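Side-chain contacts in histidinol dehydrogenase (Elizabethkingia anophelis NUHP1, PDB 6AN0), which probably catalyses, with a bound zinc ion, the two successive NAD-dependent oxidations that turn L-histidinol into L-histidine, the last step of histidine biosynthesis: residues A[407-412]-A[429-434]; A[92-97]-A[147-152]; A[36-41]-A[220-225]. One frame throughout, in Å; residues are numbered along the deposited sequence. Where two conformers were deposited one is given.

From the N terminus, helix 35-48 comes first and supplies residues 36-41 of contact 3, which closes only when the chain reaches 220-225 on helix 218-227. Nested within that long loop, contact 2 joins helix 84-102 to helix 142-154; its centre is about 30 Å from that of contact 3, and the two do not touch. After both have closed, contact 1 pairs helices 401-417 and 421-435 near the C terminus, about 50 Å from contact 2, centre to centre. No loops cross. Contacts 2 and 3 tie helices 84-102 and 35-48 to the helices that connect strands of the mixed sheet. Contacts 1 and 2 meet across the dimer: M92 packs on G410 of the second subunit.

Contact 1 of 3, residues A[407-412]-A[429-434]; sequences IGPGIE and VRLKSL
With CG anti to the carbonyl carbon (chi1 -56°) and chi2 near 180°, L431 sends its CD1 methyl from helix 421-435 to E412 on helix 401-417. E412 has a similar first torsion and an extended chain beyond CG, and its carboxylate comes from the opposite direction. CD1 sits over one face of that carboxylate, 3.7 Å from E412 OE1 and 4.0 Å from E412 CD. On the same helix the methyl also skirts the P409 ring, with L431 CD1 4.5 Å from P409 CD. G408, having no side chain, faces L431 across a CA-to-CA distance of 7.5 Å. The axes of the two short segments approach to 10.8 Å, with their directions 144° apart, roughly antiparallel, as the two arms of the C-terminal helical hairpin. This hairpin reaches the second subunit, where R430 forms a salt bridge with D259 of that chain. The leucine offers the carboxylate only carbon; E412 OE1 is hydrogen-bonded to S428 OG, on helix 421-435 about one turn before L431. This contact is therefore mixed: van der Waals packing on the carboxylate face, with the hydrogen bond to S428 probably helping to fix the group's rotation.

Contact 2 of 3, residues A[92-97]-A[147-152]; sequences MAASNI and LGIPAQ
The flat group here is the peptide carbonyl of A94, and the CD1 methyl of I149 comes up beside it, neither face being covered by the isoleucine. I149 CD1 stands 3.6 Å from A94 O, on the side of the carbonyl that carries A94 CA. The same methyl rests 3.8 Å from A94 CB, so it touches backbone and side chain of one alanine together. No ring takes part, and the rest of the contact is branched aliphatic packing. I97, one turn further along helix 84-102, meets the same methyl: I97 CG2 is 3.8 Å from I149 CD1 and 4.0 Å from I149 CG2. The two isoleucine side chains cross at about a right angle. In I149 the chi2 torsion of 178° extends CD1 away from its own backbone and into the angle between A94 and I97. Helix 142-154 connects strand 117-132 to strand 158-163, its parallel neighbour in the mixed sheet, as the helix of a beta-alpha-beta crossover; helix 84-102 packs against it. L145, on the same helix as I149, touches A94 and I97 as well, widening the apolar seam by another turn. Elsewhere around helix 84-102, A93 packs on M414 and N96 on T114 of the second subunit, bringing this helix to the dimer interface. N96 ND2 also donates to A366 O within its own chain, and P150, next to I149, lies on H101.

Contact 3 of 3, residues A[36-41]-A[220-225]; sequences NIVLTV and VTAAKQ. With EDO (1,2-ethanediol), chain F; EDO (1,2-ethanediol), chain E.
V38 on helix 35-48 carries this contact against A222 and A223 of helix 218-227. Its CB is aimed at the opposing helix, and the isopropyl group splits there into two branches. CG1, set opposite the backbone N by chi1 of 168°, lies 3.9 Å from A223 CA and 4.3 Å from A223 CB. CG2 lies 4.0 Å from A223 N, on the same residue, and meets A222 CB at 4.1 Å. Both methyls thus press on one side of the backbone at A223, and the small alanines let the chains come to 5.8 Å between V38 CA and A223 CA. I193 of helix 192-201 and I226 also touch V38, so it fills a seam between three helices. Helix 218-227 connects strands 211-213 and 233-234, parallel neighbours in the mixed sheet, as the helix of a beta-alpha-beta crossover. Helix 35-48 packs against it through V38.

Ethanediol molecules, probably from the crystallisation liquor, sit on the polar sides of both helices. On one, the chain F molecule donates through O2 to N36 OD1, while T40 OG1 donates over 2.9 Å to N36 O, reaching that carbonyl from the face opposite T40 N. On the other, O2 of the chain E molecule donates to T221 OG1, whose partner within the protein is the carbonyl of N217, a residue predicted to bind NAD. Between these segments the contact rests on van der Waals packing of methyls against alanines and backbone, and the hydroxyls of T40 and T221 are engaged away from the seam, with carbonyls four residues earlier in the chain and, for T221, with ethanediol as well.

Contact 1 of 3, residues A[407-412]-A[429-434]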
loop_
_atom_site.group_PDB
_atom_site.type_symbol
_atom_site.label_atom_id
_atom_site.label_comp_id
_atom_site.label_asym_id
_atom_site.label_seq_id
_atom_site.Cartn_x
_atom_site.Cartn_y
_atom_site.Cartn_z
ATOM N N ILE A 407 -8.814 0.036 -31.570
ATOM C CA ILE A 407 -7.648 0.632 -30.919
ATOM C C ILE A 407 -6.333 0.158 -31.521
ATOM O O ILE A 407 -5.274 0.717 -31.191
ATOM C CB ILE A 407 -7.647 0.353 -29.403
ATOM C CG1 ILE A 407 -7.540 -1.146 -29.110
ATOM C CG2 ILE A 407 -8.888 0.938 -28.771
ATOM C CD1 ILE A 407 -7.381 -1.470 -27.605
ATOM N N GLY A 408 -6.363 -0.852 -32.386
ATOM C CA GLY A 408 -5.166 -1.462 -32.926
ATOM C C GLY A 408 -4.205 -0.526 -33.645
ATOM O O GLY A 408 -3.004 -0.487 -33.344
ATOM N N PRO A 409 -4.700 0.222 -34.632
ATOM C CA PRO A 409 -3.796 1.145 -35.350
ATOM C C PRO A 409 -3.105 2.140 -34.428
ATOM O O PRO A 409 -1.907 2.405 -34.601
ATOM C CB PRO A 409 -4.726 1.831 -36.357
ATOM C CG PRO A 409 -5.823 0.838 -36.587
ATOM C CD PRO A 409 -6.037 0.161 -35.259
ATOM N N GLY A 410 -3.816 2.674 -33.433
ATOM C CA GLY A 410 -3.184 3.586 -32.487
ATOM C C GLY A 410 -2.076 2.932 -31.676
ATOM O O GLY A 410 -1.015 3.525 -31.473
ATOM N N ILE A 411 -2.317 1.712 -31.183
ATOM C CA ILE A 411 -1.289 0.961 -30.456
ATOM C C ILE A 411 -0.047 0.773 -31.324
ATOM O O ILE A 411 1.090 0.969 -30.872
ATOM C CB ILE A 411 -1.849 -0.395 -29.995
ATOM C CG1 ILE A 411 -3.006 -0.195 -29.018
ATOM C CG2 ILE A 411 -0.731 -1.260 -29.364
ATOM C CD1 ILE A 411 -3.843 -1.429 -28.832
ATOM N N GLU A 412 -0.245 0.364 -32.580
ATOM C CA GLU A 412 0.881 0.198 -33.497
ATOM C C GLU A 412 1.731 1.464 -33.594
ATOM O O GLU A 412 2.967 1.391 -33.595
ATOM C CB GLU A 412 0.377 -0.203 -34.888
ATOM C CG GLU A 412 -0.246 -1.598 -34.991
ATOM C CD GLU A 412 -0.660 -1.937 -36.423
ATOM O OE1 GLU A 412 -0.546 -3.111 -36.830
ATOM O OE2 GLU A 412 -1.095 -1.021 -37.149
ATOM N N VAL A 429 -0.747 -8.999 -36.236
ATOM C CA VAL A 429 -1.207 -10.333 -36.626
ATOM C C VAL A 429 -2.710 -10.494 -36.412
ATOM O O VAL A 429 -3.378 -11.197 -37.182
ATOM C CB VAL A 429 -0.410 -11.432 -35.899
ATOM C CG1 VAL A 429 1.047 -11.373 -36.315
ATOM C CG2 VAL A 429 -0.567 -11.327 -34.373
ATOM N N ARG A 430 -3.275 -9.851 -35.391
ATOM C CA ARG A 430 -4.729 -9.894 -35.226
ATOM C C ARG A 430 -5.435 -9.154 -36.360
ATOM O O ARG A 430 -6.396 -9.667 -36.943
ATOM C CB ARG A 430 -5.141 -9.307 -33.872
ATOM C CG ARG A 430 -5.267 -10.317 -32.735
ATOM C CD ARG A 430 -4.014 -10.328 -31.890
ATOM N NE ARG A 430 -4.138 -11.100 -30.651
ATOM C CZ ARG A 430 -3.101 -11.408 -29.877
ATOM N NH1 ARG A 430 -1.887 -10.997 -30.225
ATOM N NH2 ARG A 430 -3.263 -12.113 -28.757
ATOM N N LEU A 431 -4.974 -7.944 -36.685
ATOM C CA LEU A 431 -5.633 -7.167 -37.731
ATOM C C LEU A 431 -5.571 -7.880 -39.074
ATOM O O LEU A 431 -6.568 -7.930 -39.801
ATOM C CB LEU A 431 -5.003 -5.783 -37.840
ATOM C CG LEU A 431 -4.979 -4.944 -36.568
ATOM C CD1 LEU A 431 -4.259 -3.623 -36.822
ATOM C CD2 LEU A 431 -6.392 -4.717 -36.011
ATOM N N LYS A 432 -4.408 -8.434 -39.427
ATOM C CA LYS A 432 -4.300 -9.121 -40.710
ATOM C C LYS A 432 -5.189 -10.357 -40.754
ATOM O O LYS A 432 -5.722 -10.701 -41.814
ATOM C CB LYS A 432 -2.844 -9.497 -40.996
ATOM C CG LYS A 432 -1.895 -8.308 -41.126
ATOM C CD LYS A 432 -0.562 -8.727 -41.748
ATOM C CE LYS A 432 0.640 -8.074 -41.054
ATOM N NZ LYS A 432 1.238 -8.921 -39.967
ATOM N N SER A 433 -5.375 -11.022 -39.609
ATOM C CA SER A 433 -6.216 -12.213 -39.544
ATOM C C SER A 433 -7.674 -11.881 -39.840
ATOM O O SER A 433 -8.348 -12.618 -40.568
ATOM C CB SER A 433 -6.082 -12.856 -38.165
ATOM O OG SER A 433 -6.903 -13.996 -38.041
ATOM N N LEU A 434 -8.175 -10.778 -39.278
ATOM C CA LEU A 434 -9.544 -10.346 -39.551
ATOM C C LEU A 434 -9.675 -9.766 -40.952
ATOM O O LEU A 434 -10.711 -9.939 -41.605
ATOM C CB LEU A 434 -9.979 -9.319 -38.507
ATOM C CG LEU A 434 -9.877 -9.779 -37.054
ATOM C CD1 LEU A 434 -9.920 -8.598 -36.081
ATOM C CD2 LEU A 434 -10.989 -10.775 -36.751
#

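Contact 2 of 3, residues A[92-97]-A[147-152]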
loop_
_atom_site.group_PDB
_atom_site.type_symbol
_atom_site.label_atom_id
_atom_site.label_comp_id
_atom_site.label_asym_id
_atom_site.label_seq_id
_atom_site.Cartn_x
_atom_site.Cartn_y
_atom_site.Cartn_z
ATOM N N MET A 92 -20.337 -7.299 20.819
ATOM C CA MET A 92 -20.892 -6.035 20.342
ATOM C C MET A 92 -19.898 -5.308 19.447
ATOM O O MET A 92 -20.251 -4.817 18.368
ATOM C CB MET A 92 -21.281 -5.163 21.538
ATOM C CG MET A 92 -21.873 -3.809 21.194
ATOM S SD MET A 92 -20.625 -2.516 21.002
ATOM C CE MET A 92 -20.034 -2.344 22.692
ATOM N N ALA A 93 -18.643 -5.218 19.891
ATOM C CA ALA A 93 -17.611 -4.582 19.076
ATOM C C ALA A 93 -17.398 -5.333 17.763
ATOM O O ALA A 93 -17.320 -4.723 16.692
ATOM C CB ALA A 93 -16.308 -4.494 19.869
ATOM N N ALA A 94 -17.294 -6.665 17.828
ATOM C CA ALA A 94 -17.038 -7.447 16.619
ATOM C C ALA A 94 -18.145 -7.250 15.588
ATOM O O ALA A 94 -17.878 -7.161 14.381
ATOM C CB ALA A 94 -16.902 -8.929 16.970
ATOM N N SER A 95 -19.392 -7.183 16.045
ATOM C CA SER A 95 -20.498 -7.000 15.113
ATOM C C SER A 95 -20.391 -5.667 14.383
ATOM O O SER A 95 -20.611 -5.602 13.166
ATOM C CB SER A 95 -21.830 -7.115 15.852
ATOM O OG SER A 95 -22.141 -8.472 16.118
ATOM N N ASN A 96 -20.045 -4.597 15.102
ATOM C CA ASN A 96 -19.945 -3.280 14.481
ATOM C C ASN A 96 -18.769 -3.201 13.524
ATOM O O ASN A 96 -18.890 -2.637 12.430
ATOM C CB ASN A 96 -19.820 -2.204 15.557
ATOM C CG ASN A 96 -21.111 -1.984 16.301
ATOM O OD1 ASN A 96 -22.171 -2.340 15.807
ATOM N ND2 ASN A 96 -21.030 -1.400 17.495
ATOM N N ILE A 97 -17.616 -3.738 13.934
ATOM C CA ILE A 97 -16.454 -3.795 13.054
ATOM C C ILE A 97 -16.769 -4.613 11.803
ATOM O O ILE A 97 -16.427 -4.218 10.676
ATOM C CB ILE A 97 -15.246 -4.370 13.827
ATOM C CG1 ILE A 97 -14.806 -3.392 14.924
ATOM C CG2 ILE A 97 -14.088 -4.688 12.868
ATOM C CD1 ILE A 97 -13.953 -4.033 16.038
ATOM N N LEU A 147 -7.838 -6.435 13.039
ATOM C CA LEU A 147 -7.067 -7.037 11.959
ATOM C C LEU A 147 -7.636 -8.373 11.518
ATOM O O LEU A 147 -7.634 -8.675 10.321
ATOM C CB LEU A 147 -5.607 -7.224 12.385
ATOM C CG LEU A 147 -4.930 -5.926 12.825
ATOM C CD1 LEU A 147 -3.509 -6.208 13.302
ATOM C CD2 LEU A 147 -4.911 -4.877 11.704
ATOM N N GLY A 148 -8.177 -9.146 12.462
ATOM C CA GLY A 148 -8.714 -10.456 12.120
ATOM C C GLY A 148 -10.022 -10.389 11.347
ATOM O O GLY A 148 -10.270 -11.211 10.462
ATOM N N ILE A 149 -10.881 -9.427 11.671
ATOM C CA ILE A 149 -12.214 -9.410 11.062
ATOM C C ILE A 149 -12.115 -9.061 9.575
ATOM O O ILE A 149 -12.718 -9.768 8.746
ATOM C CB ILE A 149 -13.173 -8.468 11.823
ATOM C CG1 ILE A 149 -13.599 -9.121 13.146
ATOM C CG2 ILE A 149 -14.428 -8.156 10.976
ATOM C CD1 ILE A 149 -14.516 -8.261 14.027
ATOM N N PRO A 150 -11.407 -8.006 9.163
ATOM C CA PRO A 150 -11.347 -7.745 7.717
ATOM C C PRO A 150 -10.585 -8.818 6.955
ATOM O O PRO A 150 -10.907 -9.079 5.787
ATOM C CB PRO A 150 -10.665 -6.367 7.619
ATOM C CG PRO A 150 -10.085 -6.094 8.962
ATOM C CD PRO A 150 -10.905 -6.852 9.944
ATOM N N ALA A 151 -9.584 -9.454 7.579
ATOM C CA ALA A 151 -8.939 -10.599 6.941
ATOM C C ALA A 151 -9.951 -11.692 6.625
ATOM O O ALA A 151 -9.924 -12.282 5.539
ATOM C CB ALA A 151 -7.826 -11.154 7.842
ATOM N N GLN A 152 -10.835 -12.000 7.576
ATOM C CA GLN A 152 -11.838 -13.029 7.332
ATOM C C GLN A 152 -12.809 -12.595 6.245
ATOM O O GLN A 152 -13.133 -13.382 5.350
ATOM C CB GLN A 152 -12.580 -13.367 8.632
ATOM C CG GLN A 152 -11.718 -14.084 9.670
ATOM C CD GLN A 152 -11.420 -15.545 9.312
ATOM O OE1 GLN A 152 -11.310 -15.910 8.135
ATOM N NE2 GLN A 152 -11.297 -16.387 10.337
#

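Contact 3 of 3, residues A[36-41]-A[220-225]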
loop_
_atom_site.group_PDB
_atom_site.type_symbol
_atom_site.label_atom_id
_atom_site.label_comp_id
_atom_site.label_asym_id
_atom_site.label_seq_id
_atom_site.Cartn_x
_atom_site.Cartn_y
_atom_site.Cartn_z
ATOM N N ASN A 36 21.715 -4.603 11.802
ATOM C CA ASN A 36 22.530 -5.790 12.039
ATOM C C ASN A 36 21.850 -6.705 13.044
ATOM O O ASN A 36 21.903 -7.935 12.914
ATOM C CB ASN A 36 23.927 -5.396 12.523
ATOM C CG ASN A 36 24.791 -6.608 12.852
ATOM O OD1 ASN A 36 25.365 -7.237 11.960
ATOM N ND2 ASN A 36 24.881 -6.944 14.137
ATOM N N ILE A 37 21.188 -6.114 14.036
ATOM C CA ILE A 37 20.501 -6.896 15.057
ATOM C C ILE A 37 19.384 -7.716 14.429
ATOM O O ILE A 37 19.258 -8.919 14.683
ATOM C CB ILE A 37 19.989 -5.963 16.166
ATOM C CG1 ILE A 37 21.164 -5.535 17.057
ATOM C CG2 ILE A 37 18.881 -6.610 16.959
ATOM C CD1 ILE A 37 20.973 -4.189 17.723
ATOM N N VAL A 38 18.593 -7.085 13.552
ATOM C CA VAL A 38 17.486 -7.772 12.885
ATOM C C VAL A 38 18.007 -8.842 11.928
ATOM O O VAL A 38 17.498 -9.970 11.893
ATOM C CB VAL A 38 16.602 -6.750 12.146
ATOM C CG1 VAL A 38 15.642 -7.462 11.223
ATOM C CG2 VAL A 38 15.834 -5.887 13.156
ATOM N N LEU A 39 18.991 -8.487 11.099
ATOM C CA LEU A 39 19.495 -9.436 10.112
ATOM C C LEU A 39 20.076 -10.680 10.782
ATOM O O LEU A 39 19.949 -11.792 10.258
ATOM C CB LEU A 39 20.546 -8.755 9.223
ATOM C CG LEU A 39 20.004 -7.748 8.192
ATOM C CD1 LEU A 39 21.160 -7.190 7.362
ATOM C CD2 LEU A 39 18.965 -8.410 7.307
ATOM N N THR A 40 20.716 -10.512 11.941
ATOM C CA THR A 40 21.236 -11.667 12.674
ATOM C C THR A 40 20.106 -12.596 13.120
ATOM O O THR A 40 20.210 -13.820 12.976
ATOM C CB THR A 40 22.058 -11.207 13.876
ATOM O OG1 THR A 40 23.186 -10.457 13.416
ATOM C CG2 THR A 40 22.565 -12.403 14.687
ATOM N N VAL A 41 19.023 -12.035 13.666
ATOM C CA VAL A 41 17.885 -12.873 14.052
ATOM C C VAL A 41 17.296 -13.563 12.829
ATOM O O VAL A 41 16.962 -14.756 12.868
ATOM C CB VAL A 41 16.813 -12.040 14.780
ATOM C CG1 VAL A 41 15.626 -12.934 15.175
ATOM C CG2 VAL A 41 17.404 -11.359 16.006
ATOM N N VAL A 220 10.298 -4.594 16.748
ATOM C CA VAL A 220 9.306 -5.139 15.827
ATOM C C VAL A 220 9.183 -4.241 14.605
ATOM O O VAL A 220 9.095 -4.717 13.462
ATOM C CB VAL A 220 7.954 -5.315 16.551
ATOM C CG1 VAL A 220 6.827 -5.590 15.544
ATOM C CG2 VAL A 220 8.056 -6.428 17.591
ATOM N N THR A 221 9.219 -2.923 14.827
ATOM C CA THR A 221 9.090 -1.969 13.731
ATOM C C THR A 221 10.236 -2.114 12.735
ATOM O O THR A 221 10.017 -2.131 11.516
ATOM C CB THR A 221 9.031 -0.542 14.299
ATOM O OG1 THR A 221 7.842 -0.388 15.085
ATOM C CG2 THR A 221 9.018 0.495 13.174
ATOM N N ALA A 222 11.472 -2.203 13.239
ATOM C CA ALA A 222 12.623 -2.367 12.354
ATOM C C ALA A 222 12.565 -3.708 11.634
ATOM O O ALA A 222 12.918 -3.807 10.451
ATOM C CB ALA A 222 13.926 -2.230 13.150
ATOM N N ALA A 223 12.100 -4.750 12.325
ATOM C CA ALA A 223 12.030 -6.064 11.698
ATOM C C ALA A 223 11.037 -6.062 10.549
ATOM O O ALA A 223 11.317 -6.618 9.482
ATOM C CB ALA A 223 11.656 -7.135 12.727
ATOM N N LYS A 224 9.872 -5.432 10.744
ATOM C CA LYS A 224 8.893 -5.349 9.665
ATOM C C LYS A 224 9.446 -4.553 8.491
ATOM O O LYS A 224 9.227 -4.913 7.324
ATOM C CB LYS A 224 7.597 -4.719 10.181
ATOM C CG LYS A 224 6.753 -5.656 11.044
ATOM C CD LYS A 224 5.572 -4.916 11.684
ATOM C CE LYS A 224 4.544 -4.491 10.640
ATOM N NZ LYS A 224 3.437 -3.695 11.252
ATOM N N GLN A 225 10.176 -3.469 8.781
ATOM C CA GLN A 225 10.760 -2.664 7.711
ATOM C C GLN A 225 11.761 -3.476 6.899
ATOM O O GLN A 225 11.750 -3.437 5.661
ATOM C CB GLN A 225 11.420 -1.407 8.291
HETATM C C1 EDO F . 24.257 -11.165 9.179
HETATM O O1 EDO F . 24.022 -10.564 7.901
HETATM C C2 EDO F . 23.937 -10.132 10.248
HETATM O O2 EDO F . 24.269 -8.840 9.721
HETATM C C1 EDO E . 7.955 4.008 17.758
HETATM O O1 EDO E . 8.965 3.530 18.660
HETATM C C2 EDO E . 7.089 2.838 17.311
HETATM O O2 EDO E . 7.924 1.686 17.148
#